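Local structure of 3-isopropylmalate dehydratase small subunit (Campylobacter jejuni, 3Q3W) at residues A[7-18]-A[138-149]. The protein catalyses, as the small subunit of isopropylmalate isomerase, the interconversion of 2-isopropylmalate and 3-isopropylmalate through 2-isopropylmaleate. Residues are numbered along the deposited sequence; the frame is centred on the assembly and turned at random. Where two conformers were deposited one is given.
Sequences FIIHKGIACPLE and LKKSQDKNIEIS
Ala14 sits where the contact is tightest: its CB lies 3.5 Å from CD1 of Ile146, closer than carbon atoms usually pack, and 3.7 Å from CD2 of Leu138 in the last turn of helix 128-140. Ile146 reaches Ala14 with the end of an extended CG1 branch (chi2 174°), while both methyls of Leu138 lie against the Ala14 carbonyl, whose buried oxygen has no polar partner. Farther along this face, Ile148 turns its CG2 methyl to the Phe7 ring, 3.8 Å from CE2, the two side chains crossing at about a right angle. The backbones run antiparallel. His10 and Ile148 exchange two backbone hydrogen bonds, as do Gly12 and Ile146, and a fifth links Ala14 N to Lys144 O at 2.9 Å. Strand 9-17 lies at the middle of the mixed sheet of this aconitase C-terminal-type domain, between 145-149, antiparallel to it, and 73-78, parallel to it, where Ser74 OG is hydrogen-bonded to His10 NE2. The face bearing Ile9, Lys11, Ile13, Asn145 and Glu147 is the more solvent-open side. There the extended Lys11 chain passes Glu147, CD 3.7 Å from OE1, but its NZ stays 5.0 Å from that oxygen. Asp143 OD1 closes an Asx turn by accepting Asn145 N, and also takes Asn145 ND2 from above its carboxylate plane. Past the strand pairing, Lys139 bends at CG-CD (chi3 -65°) beside Pro16, and its NZ forms a salt bridge with Glu18 OE2 at 3.0 Å, on the syn side but tilted 30° from the carboxylate plane.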
ATOM      1  N   PHE A   7      -1.585  12.516  -6.410  1.00 31.96           N
ATOM      2  CA  PHE A   7      -2.050  11.288  -7.072  1.00 30.12           C
ATOM      3  C   PHE A   7      -3.237  11.642  -7.982  1.00 30.72           C
ATOM      4  O   PHE A   7      -4.259  12.123  -7.516  1.00 29.92           O
ATOM      5  CB  PHE A   7      -2.436  10.265  -6.022  1.00 30.09           C
ATOM      6  CG  PHE A   7      -2.654   8.859  -6.552  1.00 30.66           C
ATOM      7  CD1 PHE A   7      -1.965   7.810  -6.015  1.00 25.80           C
ATOM      8  CD2 PHE A   7      -3.621   8.585  -7.507  1.00 31.41           C
ATOM      9  CE1 PHE A   7      -2.171   6.509  -6.425  1.00 29.89           C
ATOM     10  CE2 PHE A   7      -3.838   7.294  -7.928  1.00 32.37           C
ATOM     11  CZ  PHE A   7      -3.096   6.234  -7.377  1.00 29.91           C
ATOM     12  N   ILE A   8      -3.057  11.461  -9.283  1.00 30.58           N
ATOM     13  CA  ILE A   8      -4.109  11.704 -10.286  1.00 31.86           C
ATOM     14  C   ILE A   8      -4.339  10.333 -10.939  1.00 32.22           C
ATOM     15  O   ILE A   8      -5.273   9.632 -10.601  1.00 30.60           O
ATOM     16  CB  ILE A   8      -3.661  12.788 -11.276  1.00 32.51           C
ATOM     17  CG1 ILE A   8      -3.349  14.083 -10.514  1.00 33.51           C
ATOM     18  CG2 ILE A   8      -4.753  13.071 -12.380  1.00 32.66           C
ATOM     19  CD1 ILE A   8      -2.808  15.216 -11.398  1.00 30.42           C
ATOM     20  N   ILE A   9      -3.377   9.922 -11.767  1.00 33.03           N
ATOM     21  CA  ILE A   9      -3.390   8.646 -12.487  0.60 33.36           C
ATOM     22  C   ILE A   9      -2.084   7.970 -12.122  1.00 32.37           C
ATOM     23  O   ILE A   9      -1.058   8.602 -12.189  1.00 31.20           O
ATOM     24  CB  ILE A   9      -3.372   8.851 -14.024  0.60 35.35           C
ATOM     25  CG1 ILE A   9      -4.466   9.825 -14.507  0.60 36.58           C
ATOM     26  CG2 ILE A   9      -3.472   7.512 -14.753  0.60 35.71           C
ATOM     27  CD1 ILE A   9      -5.858   9.215 -14.776  0.60 38.49           C
ATOM     28  N   HIS A  10      -2.122   6.701 -11.732  1.00 32.80           N
ATOM     29  CA  HIS A  10      -0.896   5.932 -11.499  1.00 32.16           C
ATOM     30  C   HIS A  10      -1.025   4.518 -12.067  1.00 33.20           C
ATOM     31  O   HIS A  10      -2.013   3.837 -11.850  1.00 33.21           O
ATOM     32  CB  HIS A  10      -0.585   5.858 -10.005  1.00 29.64           C
ATOM     33  CG  HIS A  10       0.599   5.012  -9.679  1.00 28.64           C
ATOM     34  ND1 HIS A  10       1.896   5.435  -9.880  1.00 26.73           N
ATOM     35  CD2 HIS A  10       0.684   3.740  -9.213  1.00 26.89           C
ATOM     36  CE1 HIS A  10       2.726   4.469  -9.531  1.00 29.11           C
ATOM     37  NE2 HIS A  10       2.012   3.427  -9.138  1.00 26.32           N
ATOM     38  N   LYS A  11       0.001   4.078 -12.785  1.00 34.63           N
ATOM     39  CA  LYS A  11       0.059   2.725 -13.320  1.00 34.86           C
ATOM     40  C   LYS A  11       1.372   2.146 -12.823  1.00 33.54           C
ATOM     41  O   LYS A  11       2.414   2.803 -12.939  1.00 34.37           O
ATOM     42  CB  LYS A  11       0.033   2.763 -14.841  1.00 36.97           C
ATOM     43  CG  LYS A  11       0.345   1.417 -15.512  1.00 39.64           C
ATOM     44  CD  LYS A  11       0.057   1.430 -17.022  1.00 44.67           C
ATOM     45  CE  LYS A  11       0.872   0.367 -17.731  1.00 47.77           C
ATOM     46  NZ  LYS A  11       0.489   0.257 -19.169  1.00 50.22           N
ATOM     47  N   GLY A  12       1.318   0.971 -12.206  1.00 32.34           N
ATOM     48  CA  GLY A  12       2.539   0.289 -11.763  1.00 30.71           C
ATOM     49  C   GLY A  12       2.313  -1.153 -11.344  1.00 30.14           C
ATOM     50  O   GLY A  12       1.189  -1.667 -11.361  1.00 30.18           O
ATOM     51  N   ILE A  13       3.403  -1.778 -10.952  1.00 26.05           N
ATOM     52  CA  ILE A  13       3.428  -3.150 -10.547  1.00 26.57           C
ATOM     53  C   ILE A  13       2.672  -3.310  -9.234  1.00 25.47           C
ATOM     54  O   ILE A  13       2.954  -2.607  -8.245  1.00 24.48           O
ATOM     55  CB  ILE A  13       4.906  -3.611 -10.393  1.00 25.48           C
ATOM     56  CG1 ILE A  13       5.689  -3.388 -11.692  1.00 28.62           C
ATOM     57  CG2 ILE A  13       4.993  -5.055  -9.858  1.00 27.12           C
ATOM     58  CD1 ILE A  13       5.334  -4.257 -12.827  1.00 29.83           C
ATOM     59  N   ALA A  14       1.679  -4.195  -9.229  1.00 24.91           N
ATOM     60  CA  ALA A  14       0.929  -4.508  -8.021  1.00 24.60           C
ATOM     61  C   ALA A  14       1.348  -5.867  -7.458  1.00 25.83           C
ATOM     62  O   ALA A  14       1.680  -6.783  -8.233  1.00 24.79           O
ATOM     63  CB  ALA A  14      -0.513  -4.481  -8.293  1.00 26.38           C
ATOM     64  N   CYS A  15       1.318  -5.973  -6.123  1.00 24.58           N
ATOM     65  CA  CYS A  15       1.807  -7.135  -5.389  1.00 25.28           C
ATOM     66  C   CYS A  15       0.748  -7.569  -4.400  1.00 27.01           C
ATOM     67  O   CYS A  15       0.349  -6.780  -3.540  1.00 25.88           O
ATOM     68  CB  CYS A  15       3.090  -6.830  -4.607  1.00 23.97           C
ATOM     69  SG  CYS A  15       3.719  -8.297  -3.775  1.00 24.36           S
ATOM     70  N   PRO A  16       0.307  -8.827  -4.496  1.00 28.47           N
ATOM     71  CA  PRO A  16      -0.710  -9.279  -3.576  1.00 30.19           C
ATOM     72  C   PRO A  16      -0.115  -9.789  -2.281  1.00 30.38           C
ATOM     73  O   PRO A  16       0.870 -10.536  -2.310  1.00 31.04           O
ATOM     74  CB  PRO A  16      -1.386 -10.411  -4.349  1.00 31.84           C
ATOM     75  CG  PRO A  16      -0.309 -10.973  -5.194  1.00 31.85           C
ATOM     76  CD  PRO A  16       0.671  -9.873  -5.472  1.00 29.11           C
ATOM     77  N   LEU A  17      -0.681  -9.375  -1.167  1.00 29.94           N
ATOM     78  CA  LEU A  17      -0.249  -9.852   0.148  1.00 31.34           C
ATOM     79  C   LEU A  17      -1.472 -10.452   0.870  1.00 33.36           C
ATOM     80  O   LEU A  17      -2.265  -9.750   1.502  1.00 32.29           O
ATOM     81  CB  LEU A  17       0.384  -8.725   0.980  1.00 28.68           C
ATOM     82  CG  LEU A  17       1.599  -8.046   0.350  1.00 29.80           C
ATOM     83  CD1 LEU A  17       2.044  -6.792   1.229  1.00 27.51           C
ATOM     84  CD2 LEU A  17       2.760  -8.955   0.195  1.00 29.70           C
ATOM     85  N   GLU A  18      -1.572 -11.776   0.796  1.00 36.16           N
ATOM     86  CA  GLU A  18      -2.769 -12.500   1.212  1.00 39.91           C
ATOM     87  C   GLU A  18      -2.743 -12.723   2.715  1.00 41.57           C
ATOM     88  O   GLU A  18      -2.669 -13.861   3.212  1.00 41.96           O
ATOM     89  CB  GLU A  18      -2.836 -13.817   0.448  1.00 41.91           C
ATOM     90  CG  GLU A  18      -3.066 -13.620  -1.049  1.00 42.98           C
ATOM     91  CD  GLU A  18      -3.202 -14.958  -1.793  1.00 46.84           C
ATOM     92  OE1 GLU A  18      -4.283 -15.600  -1.716  1.00 48.98           O
ATOM     93  OE2 GLU A  18      -2.221 -15.358  -2.432  1.00 46.63           O
ATOM     94  N   LEU A 138      -3.819 -11.535 -10.472  1.00 39.14           N
ATOM     95  CA  LEU A 138      -2.506 -10.892 -10.377  1.00 35.73           C
ATOM     96  C   LEU A 138      -1.408 -11.928 -10.213  1.00 34.57           C
ATOM     97  O   LEU A 138      -0.312 -11.829 -10.792  1.00 31.69           O
ATOM     98  CB  LEU A 138      -2.499  -9.906  -9.196  1.00 34.87           C
ATOM     99  CG  LEU A 138      -1.324  -8.929  -9.066  1.00 32.17           C
ATOM    100  CD1 LEU A 138      -1.008  -8.180 -10.363  1.00 31.54           C
ATOM    101  CD2 LEU A 138      -1.707  -7.975  -7.947  1.00 28.90           C
ATOM    102  N   LYS A 139      -1.703 -12.927  -9.408  1.00 34.27           N
ATOM    103  CA  LYS A 139      -0.770 -13.989  -9.179  1.00 34.27           C
ATOM    104  C   LYS A 139      -0.533 -14.787 -10.420  1.00 35.27           C
ATOM    105  O   LYS A 139       0.622 -15.126 -10.744  1.00 33.77           O
ATOM    106  CB  LYS A 139      -1.321 -14.911  -8.151  1.00 36.09           C
ATOM    107  CG  LYS A 139      -1.362 -14.303  -6.799  1.00 35.90           C
ATOM    108  CD  LYS A 139      -1.642 -15.385  -5.801  1.00 40.63           C
ATOM    109  CE  LYS A 139      -2.998 -16.010  -5.947  1.00 41.30           C
ATOM    110  NZ  LYS A 139      -3.121 -16.980  -4.838  1.00 43.63           N
ATOM    111  N   LYS A 140      -1.634 -15.115 -11.100  1.00 36.15           N
ATOM    112  CA  LYS A 140      -1.566 -15.862 -12.336  1.00 38.26           C
ATOM    113  C   LYS A 140      -0.886 -15.101 -13.461  1.00 37.82           C
ATOM    114  O   LYS A 140      -0.274 -15.725 -14.327  1.00 35.30           O
ATOM    115  CB  LYS A 140      -2.946 -16.276 -12.817  1.00 40.91           C
ATOM    116  CG  LYS A 140      -3.599 -17.328 -11.965  1.00 43.76           C
ATOM    117  CD  LYS A 140      -4.948 -17.646 -12.526  1.00 45.91           C
ATOM    118  CE  LYS A 140      -5.613 -18.764 -11.739  1.00 50.51           C
ATOM    119  NZ  LYS A 140      -7.046 -18.926 -12.084  1.00 52.76           N
ATOM    120  N   SER A 141      -0.972 -13.769 -13.450  1.00 36.65           N
ATOM    121  CA  SER A 141      -0.571 -13.005 -14.645  1.00 37.83           C
ATOM    122  C   SER A 141       0.939 -12.721 -14.705  1.00 35.70           C
ATOM    123  O   SER A 141       1.592 -12.427 -13.678  1.00 33.49           O
ATOM    124  CB  SER A 141      -1.355 -11.676 -14.723  1.00 38.64           C
ATOM    125  OG  SER A 141      -1.088 -11.006 -15.949  1.00 43.16           O
ATOM    126  N   GLN A 142       1.471 -12.734 -15.915  1.00 35.35           N
ATOM    127  CA  GLN A 142       2.841 -12.287 -16.127  1.00 35.46           C
ATOM    128  C   GLN A 142       2.940 -10.779 -15.977  1.00 33.96           C
ATOM    129  O   GLN A 142       3.919 -10.264 -15.451  1.00 31.66           O
ATOM    130  CB  GLN A 142       3.299 -12.638 -17.522  1.00 38.03           C
ATOM    131  CG  GLN A 142       4.819 -12.579 -17.691  1.00 39.93           C
ATOM    132  CD  GLN A 142       5.356 -13.813 -18.419  1.00 46.14           C
ATOM    133  OE1 GLN A 142       4.616 -14.477 -19.128  1.00 49.28           O
ATOM    134  NE2 GLN A 142       6.638 -14.141 -18.205  1.00 46.03           N
ATOM    135  N   ASP A 143       1.920 -10.072 -16.438  1.00 34.34           N
ATOM    136  CA  ASP A 143       1.930  -8.625 -16.350  1.00 34.91           C
ATOM    137  C   ASP A 143       1.235  -8.199 -15.065  1.00 33.51           C
ATOM    138  O   ASP A 143       0.040  -8.439 -14.851  1.00 33.17           O
ATOM    139  CB  ASP A 143       1.302  -8.012 -17.576  1.00 37.50           C
ATOM    140  CG  ASP A 143       1.226  -6.519 -17.502  1.00 40.13           C
ATOM    141  OD1 ASP A 143       1.332  -5.911 -16.419  1.00 39.00           O
ATOM    142  OD2 ASP A 143       1.012  -5.940 -18.561  1.00 48.20           O
ATOM    143  N   LYS A 144       1.991  -7.521 -14.210  1.00 31.58           N
ATOM    144  CA  LYS A 144       1.531  -7.247 -12.877  1.00 30.04           C
ATOM    145  C   LYS A 144       0.933  -5.847 -12.721  1.00 30.00           C
ATOM    146  O   LYS A 144       0.510  -5.455 -11.602  1.00 28.65           O
ATOM    147  CB  LYS A 144       2.712  -7.409 -11.897  1.00 28.69           C
ATOM    148  CG  LYS A 144       3.382  -8.780 -11.902  1.00 27.91           C
ATOM    149  CD  LYS A 144       2.379  -9.897 -11.662  1.00 26.04           C
ATOM    150  CE  LYS A 144       3.076 -11.179 -11.220  1.00 24.58           C
ATOM    151  NZ  LYS A 144       2.194 -12.375 -11.279  1.00 29.34           N
ATOM    152  N   ASN A 145       0.934  -5.079 -13.812  1.00 29.33           N
ATOM    153  CA  ASN A 145       0.539  -3.680 -13.757  1.00 27.86           C
ATOM    154  C   ASN A 145      -0.942  -3.540 -13.537  1.00 29.66           C
ATOM    155  O   ASN A 145      -1.735  -4.260 -14.160  1.00 27.93           O
ATOM    156  CB  ASN A 145       0.943  -2.980 -15.031  1.00 28.58           C
ATOM    157  CG  ASN A 145       2.398  -2.703 -15.079  1.00 30.43           C
ATOM    158  OD1 ASN A 145       2.880  -1.885 -14.308  1.00 33.89           O
ATOM    159  ND2 ASN A 145       3.137  -3.417 -15.944  1.00 34.16           N
ATOM    160  N   ILE A 146      -1.297  -2.647 -12.602  1.00 30.12           N
ATOM    161  CA  ILE A 146      -2.641  -2.177 -12.402  1.00 31.47           C
ATOM    162  C   ILE A 146      -2.634  -0.672 -12.664  1.00 32.78           C
ATOM    163  O   ILE A 146      -1.643   0.006 -12.413  1.00 31.96           O
ATOM    164  CB  ILE A 146      -3.169  -2.505 -11.000  1.00 30.18           C
ATOM    165  CG1 ILE A 146      -3.358  -4.031 -10.866  1.00 32.02           C
ATOM    166  CG2 ILE A 146      -4.479  -1.725 -10.739  1.00 32.06           C
ATOM    167  CD1 ILE A 146      -3.752  -4.541  -9.487  1.00 30.43           C
ATOM    168  N   GLU A 147      -3.711  -0.146 -13.238  1.00 36.42           N
ATOM    169  CA  GLU A 147      -3.828   1.316 -13.387  1.00 37.08           C
ATOM    170  C   GLU A 147      -4.946   1.876 -12.521  1.00 37.97           C
ATOM    171  O   GLU A 147      -5.987   1.273 -12.377  1.00 37.92           O
ATOM    172  CB  GLU A 147      -4.019   1.728 -14.850  1.00 39.32           C
ATOM    173  CG  GLU A 147      -3.797   3.233 -15.059  1.00 41.91           C
ATOM    174  CD  GLU A 147      -3.643   3.656 -16.514  1.00 47.71           C
ATOM    175  OE1 GLU A 147      -3.383   2.808 -17.383  1.00 51.65           O
ATOM    176  OE2 GLU A 147      -3.773   4.866 -16.785  1.00 50.85           O
ATOM    177  N   ILE A 148      -4.701   3.051 -11.926  1.00 37.42           N
ATOM    178  CA  ILE A 148      -5.667   3.681 -11.021  1.00 37.42           C
ATOM    179  C   ILE A 148      -5.825   5.126 -11.413  1.00 37.79           C
ATOM    180  O   ILE A 148      -4.829   5.819 -11.546  1.00 38.10           O
ATOM    181  CB  ILE A 148      -5.216   3.651  -9.576  1.00 35.17           C
ATOM    182  CG1 ILE A 148      -4.999   2.218  -9.098  1.00 35.52           C
ATOM    183  CG2 ILE A 148      -6.253   4.404  -8.693  1.00 34.75           C
ATOM    184  CD1 ILE A 148      -4.040   2.061  -7.886  1.00 31.19           C
ATOM    185  N   SER A 149      -7.069   5.562 -11.632  1.00 39.40           N
ATOM    186  CA  SER A 149      -7.381   6.961 -11.851  1.00 38.90           C
ATOM    187  C   SER A 149      -8.145   7.497 -10.638  1.00 38.39           C
ATOM    188  O   SER A 149      -9.241   7.038 -10.325  1.00 38.93           O
ATOM    189  CB  SER A 149      -8.241   7.123 -13.118  1.00 41.24           C
ATOM    190  OG  SER A 149      -8.622   8.480 -13.315  1.00 41.97           O
TER